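Local structure of uncharacterized protein (Bacteroides vulgatus, 4QB7) at residues P61-N66 / K89-F94; F43-Q46 / G51-S54. The protein is probably a component of the tip of fimbriae, the filamentous cell-surface appendages that mediate cell adhesion and biofilm formation. One frame throughout, in Å; residues are numbered along the deposited sequence.

Contacts 1 and 2, whose centres lie about 7 Å apart, flank strand 40-47 on opposite faces of one mixed sheet. In contact 1, residues 61-66 and 89-94 meet over Ala44; in contact 2, Tyr45, the next residue, points the other way and meets Trp52 of the short helix 52-55. Two hydrogen bonds tie them together: Asn62 OD1 to Gln46 N at 2.7 Å, and Thr92 O to Tyr45 N at 2.8 Å. Packing adds to this, with Pro61 N lying 3.3 Å from Tyr45 CE2 and Thr92 OG1 3.4 Å from Trp52 CB. Sulfate ions, probably from the crystallisation liquor, sit beside Asn62, Lys89 and Lys90 of contact 1.

Contact 1. Residues P61-N66 / K89-F94; sequences PNFMYN and KKITFF. With SO4 (sulfate ion), chain I; SO4 (sulfate ion), chain D; SO4 (sulfate ion), chain L.
At a classic beta bulge, where Phe63 and Met64 both face Ala44 of strand 40-47, these two side chains reach over that strand to Ile91 and Phe93 of strand 90-97. Strand 40-47 runs between the two segments in the sheet, and its small Ala44 is consistent with the flanking residues meeting above it. A chi1 of -164° turns the Phe63 ring away from its own backbone N and carries it to Ile91. There Ile91 CD1 lies over one face in a CH-pi contact, 3.8 Å from the ring centroid and 20° off the normal, nearest to Phe63 CZ at 3.6 Å. Ile91 CG2 is closest to Phe63 CD2, at 3.9 Å, and also lies over one face of the Phe93 ring. Met64, a selenomethionine, brings SE in at the edge of that ring, 4.5 Å from Phe93 CE2. With an alanine in place of Phe63, Ile91 CD1 would probably lose its aromatic face, opening a gap beside Ala44. Polar ends turn to sulfates: Asn62 ND2 donates to O1 of one (3.2 Å), Lys89 NZ to O2 of a second (2.7 Å) and Lys90 NZ to O4 of a third (2.8 Å). Lys89 NZ also forms a salt bridge with Asp87. Between the segments themselves the contact is wholly apolar, so it rests on shape and dispersion, and the charges lie at its margin.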
loop_
_atom_site.group_PDB
_atom_site.type_symbol
_atom_site.label_atom_id
_atom_site.label_comp_id
_atom_site.label_asym_id
_atom_site.label_seq_id
_atom_site.Cartn_x
_atom_site.Cartn_y
_atom_site.Cartn_z
ATOM N N PRO A 61 21.201 -16.149 -4.307
ATOM C CA PRO A 61 20.301 -16.241 -5.488
ATOM C C PRO A 61 21.112 -16.595 -6.731
ATOM O O PRO A 61 21.383 -15.774 -7.607
ATOM C CB PRO A 61 19.665 -14.847 -5.560
ATOM C CG PRO A 61 20.628 -13.963 -4.896
ATOM C CD PRO A 61 21.310 -14.753 -3.825
ATOM N N ASN A 62 21.542 -17.844 -6.766
ATOM C CA ASN A 62 22.480 -18.388 -7.752
ATOM C C ASN A 62 21.866 -18.766 -9.093
ATOM O O ASN A 62 22.607 -19.125 -10.002
ATOM C CB ASN A 62 23.149 -19.615 -7.150
ATOM C CG ASN A 62 22.182 -20.714 -6.754
ATOM O OD1 ASN A 62 21.121 -20.885 -7.340
ATOM N ND2 ASN A 62 22.540 -21.516 -5.774
ATOM N N PHE A 63 20.535 -18.748 -9.215
ATOM C CA PHE A 63 19.840 -19.183 -10.428
ATOM C C PHE A 63 19.197 -18.019 -11.168
ATOM O O PHE A 63 19.216 -17.992 -12.387
ATOM C CB PHE A 63 18.790 -20.233 -10.059
ATOM C CG PHE A 63 18.302 -21.017 -11.241
ATOM C CD1 PHE A 63 19.082 -22.030 -11.795
ATOM C CD2 PHE A 63 17.066 -20.740 -11.815
ATOM C CE1 PHE A 63 18.634 -22.741 -12.903
ATOM C CE2 PHE A 63 16.617 -21.459 -12.919
ATOM C CZ PHE A 63 17.407 -22.440 -13.463
HETATM N N MSE A 64 18.590 -17.077 -10.438
HETATM C CA MSE A 64 17.992 -15.870 -11.007
HETATM C C MSE A 64 18.196 -14.767 -9.999
HETATM O O MSE A 64 17.947 -14.991 -8.820
HETATM C CB MSE A 64 16.479 -16.052 -11.335
HETATM C CG MSE A 64 16.175 -16.894 -12.582
HETATM SE SE MSE A 64 14.269 -16.917 -12.943
HETATM C CE MSE A 64 14.223 -18.105 -14.404
ATOM N N TYR A 65 18.676 -13.595 -10.430
ATOM C CA TYR A 65 18.839 -12.456 -9.529
ATOM C C TYR A 65 18.114 -11.288 -10.147
ATOM O O TYR A 65 18.580 -10.735 -11.149
ATOM C CB TYR A 65 20.323 -12.122 -9.211
ATOM C CG TYR A 65 20.426 -10.921 -8.296
ATOM C CD1 TYR A 65 20.162 -11.035 -6.933
ATOM C CD2 TYR A 65 20.637 -9.642 -8.814
ATOM C CE1 TYR A 65 20.138 -9.911 -6.104
ATOM C CE2 TYR A 65 20.609 -8.513 -7.993
ATOM C CZ TYR A 65 20.381 -8.656 -6.637
ATOM O OH TYR A 65 20.375 -7.544 -5.834
ATOM N N ASN A 66 16.945 -10.949 -9.596
ATOM C CA ASN A 66 16.095 -9.870 -10.092
ATOM C C ASN A 66 15.855 -10.036 -11.606
ATOM O O ASN A 66 16.051 -9.097 -12.385
ATOM C CB ASN A 66 16.681 -8.487 -9.746
ATOM C CG ASN A 66 15.730 -7.355 -9.957
ATOM O OD1 ASN A 66 14.547 -7.469 -9.665
ATOM N ND2 ASN A 66 16.227 -6.244 -10.482
ATOM N N LYS A 89 18.016 -31.815 -8.435
ATOM C CA LYS A 89 18.189 -30.504 -7.838
ATOM C C LYS A 89 16.858 -29.758 -7.838
ATOM O O LYS A 89 16.021 -29.963 -8.730
ATOM C CB LYS A 89 19.257 -29.709 -8.599
ATOM C CG LYS A 89 20.663 -30.061 -8.176
ATOM C CD LYS A 89 21.663 -28.996 -8.598
ATOM C CE LYS A 89 22.500 -29.382 -9.787
ATOM N NZ LYS A 89 21.698 -29.365 -11.040
ATOM N N LYS A 90 16.669 -28.901 -6.831
ATOM C CA LYS A 90 15.455 -28.114 -6.619
ATOM C C LYS A 90 15.727 -26.627 -6.815
ATOM O O LYS A 90 16.879 -26.194 -6.670
ATOM C CB LYS A 90 14.901 -28.381 -5.206
ATOM C CG LYS A 90 14.356 -29.808 -5.045
ATOM C CD LYS A 90 13.842 -30.129 -3.644
ATOM C CE LYS A 90 13.349 -31.550 -3.651
ATOM N NZ LYS A 90 13.080 -32.101 -2.302
ATOM N N ILE A 91 14.679 -25.847 -7.177
ATOM C CA ILE A 91 14.791 -24.383 -7.319
ATOM C C ILE A 91 13.707 -23.711 -6.485
ATOM O O ILE A 91 12.532 -24.074 -6.574
ATOM C CB ILE A 91 14.778 -23.860 -8.792
ATOM C CG1 ILE A 91 15.816 -24.599 -9.681
ATOM C CG2 ILE A 91 15.040 -22.340 -8.833
ATOM C CD1 ILE A 91 15.473 -24.441 -11.134
ATOM N N THR A 92 14.121 -22.753 -5.648
ATOM C CA THR A 92 13.236 -21.973 -4.801
ATOM C C THR A 92 13.134 -20.574 -5.399
ATOM O O THR A 92 14.150 -19.924 -5.695
ATOM C CB THR A 92 13.698 -21.993 -3.335
ATOM O OG1 THR A 92 13.333 -23.250 -2.801
ATOM C CG2 THR A 92 13.012 -20.929 -2.485
ATOM N N PHE A 93 11.890 -20.118 -5.562
ATOM C CA PHE A 93 11.583 -18.831 -6.150
ATOM C C PHE A 93 10.985 -17.885 -5.128
ATOM O O PHE A 93 10.366 -18.311 -4.150
ATOM C CB PHE A 93 10.618 -19.013 -7.344
ATOM C CG PHE A 93 11.158 -19.889 -8.455
ATOM C CD1 PHE A 93 11.010 -21.273 -8.408
ATOM C CD2 PHE A 93 11.818 -19.332 -9.548
ATOM C CE1 PHE A 93 11.538 -22.085 -9.421
ATOM C CE2 PHE A 93 12.339 -20.142 -10.560
ATOM C CZ PHE A 93 12.180 -21.514 -10.501
ATOM N N PHE A 94 11.219 -16.586 -5.368
ATOM C CA PHE A 94 10.668 -15.408 -4.694
ATOM C C PHE A 94 10.405 -14.379 -5.777
ATOM O O PHE A 94 11.074 -14.399 -6.815
ATOM C CB PHE A 94 11.618 -14.847 -3.609
ATOM C CG PHE A 94 11.976 -15.831 -2.529
ATOM C CD1 PHE A 94 11.126 -16.041 -1.446
ATOM C CD2 PHE A 94 13.158 -16.562 -2.597
ATOM C CE1 PHE A 94 11.460 -16.963 -0.450
ATOM C CE2 PHE A 94 13.498 -17.472 -1.590
ATOM C CZ PHE A 94 12.637 -17.681 -0.538
HETATM S S SO4 I . 12.056 -31.394 1.022
HETATM O O1 SO4 I . 10.736 -30.846 0.682
HETATM O O2 SO4 I . 12.368 -31.150 2.427
HETATM O O3 SO4 I . 12.036 -32.837 0.812
HETATM O O4 SO4 I . 13.046 -30.756 0.152
HETATM S S SO4 D . 25.742 -20.780 -3.833
HETATM O O1 SO4 D . 24.435 -21.024 -3.284
HETATM O O2 SO4 D . 26.717 -21.163 -2.828
HETATM O O3 SO4 D . 25.917 -21.587 -5.042
HETATM O O4 SO4 D . 25.964 -19.392 -4.178
HETATM S S SO4 L . 21.630 -29.322 -14.953
HETATM O O1 SO4 L . 20.545 -28.912 -15.859
HETATM O O2 SO4 L . 21.494 -28.627 -13.672
HETATM O O3 SO4 L . 21.575 -30.774 -14.735
HETATM O O4 SO4 L . 22.908 -28.949 -15.563
#

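Contact 2. Residues F43-Q46 / G51-S54; sequences FAYQ and GWNS
Tyr45 and Trp52 form a T-shaped, edge-to-face aromatic pair that joins strand 40-47 to the short helix 52-55 following it in the chain. The strand belongs to the mixed sheet of this fimbrillin-like protein of the Mfa-like family, and the helix lies over the sheet face onto which Tyr45 projects. Both residues are buried, and their side chains alone make the contact between the segments.

The indole enters with its six-membered ring first. Its edge is turned to one face of the phenol ring, the centroids are 4.8 Å apart and the planes meet at 66°, well tilted though short of perpendicular. The approach is off-centre: Trp52 CH2 sits above the rim of the tyrosine ring, while the neighbouring CZ3 comes 3.5 Å from Tyr45 CG. The touching edge is therefore the part of the indole remote from the pyrrole nitrogen, and the contact is made by carbon atoms alone.

Trp52 reaches this place because CG stands anti to the backbone N (chi1 179°), extending the indole from the first turn of the helix toward the strand. Gly51 occupies the N-cap position with a positive phi of 103°, a backbone shape that suits glycine. Trp52 N, in the first turn, donates a hydrogen bond to Asp150 OD1. Beside the pair, Pro122 of a nearby loop packs on the Tyr45 side chain.

The indole edge also rests against the base of the tyrosine side chain, with Trp52 CZ3 3.4 Å from Tyr45 CB and Trp52 CH2 3.5 Å from Tyr45 CD2.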
loop_
_atom_site.group_PDB
_atom_site.type_symbol
_atom_site.label_atom_id
_atom_site.label_comp_id
_atom_site.label_asym_id
_atom_site.label_seq_id
_atom_site.Cartn_x
_atom_site.Cartn_y
_atom_site.Cartn_z
ATOM N N PHE A 43 13.722 -13.899 -7.969
ATOM C CA PHE A 43 14.887 -14.455 -7.295
ATOM C C PHE A 43 14.738 -15.945 -7.365
ATOM O O PHE A 43 13.643 -16.445 -7.123
ATOM C CB PHE A 43 14.995 -14.012 -5.841
ATOM C CG PHE A 43 15.261 -12.548 -5.597
ATOM C CD1 PHE A 43 14.205 -11.649 -5.445
ATOM C CD2 PHE A 43 16.555 -12.088 -5.387
ATOM C CE1 PHE A 43 14.448 -10.299 -5.143
ATOM C CE2 PHE A 43 16.803 -10.741 -5.109
ATOM C CZ PHE A 43 15.750 -9.856 -4.984
ATOM N N ALA A 44 15.793 -16.673 -7.730
ATOM C CA ALA A 44 15.740 -18.126 -7.773
ATOM C C ALA A 44 17.030 -18.706 -7.213
ATOM O O ALA A 44 18.128 -18.296 -7.585
ATOM C CB ALA A 44 15.469 -18.619 -9.177
ATOM N N TYR A 45 16.875 -19.645 -6.279
ATOM C CA TYR A 45 17.950 -20.306 -5.545
ATOM C C TYR A 45 17.948 -21.799 -5.835
ATOM O O TYR A 45 17.028 -22.525 -5.449
ATOM C CB TYR A 45 17.749 -20.069 -4.031
ATOM C CG TYR A 45 17.757 -18.627 -3.566
ATOM C CD1 TYR A 45 16.698 -17.768 -3.862
ATOM C CD2 TYR A 45 18.749 -18.157 -2.719
ATOM C CE1 TYR A 45 16.677 -16.449 -3.399
ATOM C CE2 TYR A 45 18.721 -16.849 -2.225
ATOM C CZ TYR A 45 17.707 -15.988 -2.608
ATOM O OH TYR A 45 17.696 -14.698 -2.150
ATOM N N GLN A 46 18.967 -22.262 -6.519
ATOM C CA GLN A 46 19.105 -23.686 -6.803
ATOM C C GLN A 46 19.827 -24.396 -5.628
ATOM O O GLN A 46 20.912 -23.976 -5.208
ATOM C CB GLN A 46 19.835 -23.924 -8.130
ATOM C CG GLN A 46 19.795 -25.379 -8.543
ATOM C CD GLN A 46 20.580 -25.606 -9.784
ATOM O OE1 GLN A 46 20.037 -25.975 -10.822
ATOM N NE2 GLN A 46 21.877 -25.377 -9.703
ATOM N N GLY A 51 16.905 -29.689 -0.086
ATOM C CA GLY A 51 15.922 -28.621 -0.007
ATOM C C GLY A 51 16.310 -27.284 0.573
ATOM O O GLY A 51 17.361 -27.122 1.199
ATOM N N TRP A 52 15.373 -26.347 0.440
ATOM C CA TRP A 52 15.502 -24.956 0.833
ATOM C C TRP A 52 15.690 -24.757 2.333
ATOM O O TRP A 52 16.625 -24.071 2.709
ATOM C CB TRP A 52 14.292 -24.152 0.330
ATOM C CG TRP A 52 14.321 -22.708 0.715
ATOM C CD1 TRP A 52 13.451 -22.069 1.541
ATOM C CD2 TRP A 52 15.289 -21.723 0.308
ATOM N NE1 TRP A 52 13.813 -20.746 1.680
ATOM C CE2 TRP A 52 14.942 -20.508 0.942
ATOM C CE3 TRP A 52 16.425 -21.753 -0.526
ATOM C CZ2 TRP A 52 15.673 -19.329 0.762
ATOM C CZ3 TRP A 52 17.161 -20.586 -0.687
ATOM C CH2 TRP A 52 16.784 -19.392 -0.048
ATOM N N ASN A 53 14.830 -25.323 3.184
ATOM C CA ASN A 53 14.953 -25.076 4.621
ATOM C C ASN A 53 16.273 -25.628 5.186
ATOM O O ASN A 53 16.889 -24.971 6.012
ATOM C CB ASN A 53 13.726 -25.576 5.398
ATOM C CG ASN A 53 12.463 -24.768 5.087
ATOM O OD1 ASN A 53 11.469 -25.309 4.575
ATOM N ND2 ASN A 53 12.476 -23.442 5.346
ATOM N N SER A 54 16.756 -26.751 4.663
ATOM C CA SER A 54 18.025 -27.361 5.056
ATOM C C SER A 54 19.226 -26.508 4.620
ATOM O O SER A 54 20.146 -26.297 5.415
ATOM C CB SER A 54 18.145 -28.755 4.440
ATOM O OG SER A 54 19.021 -29.585 5.193
#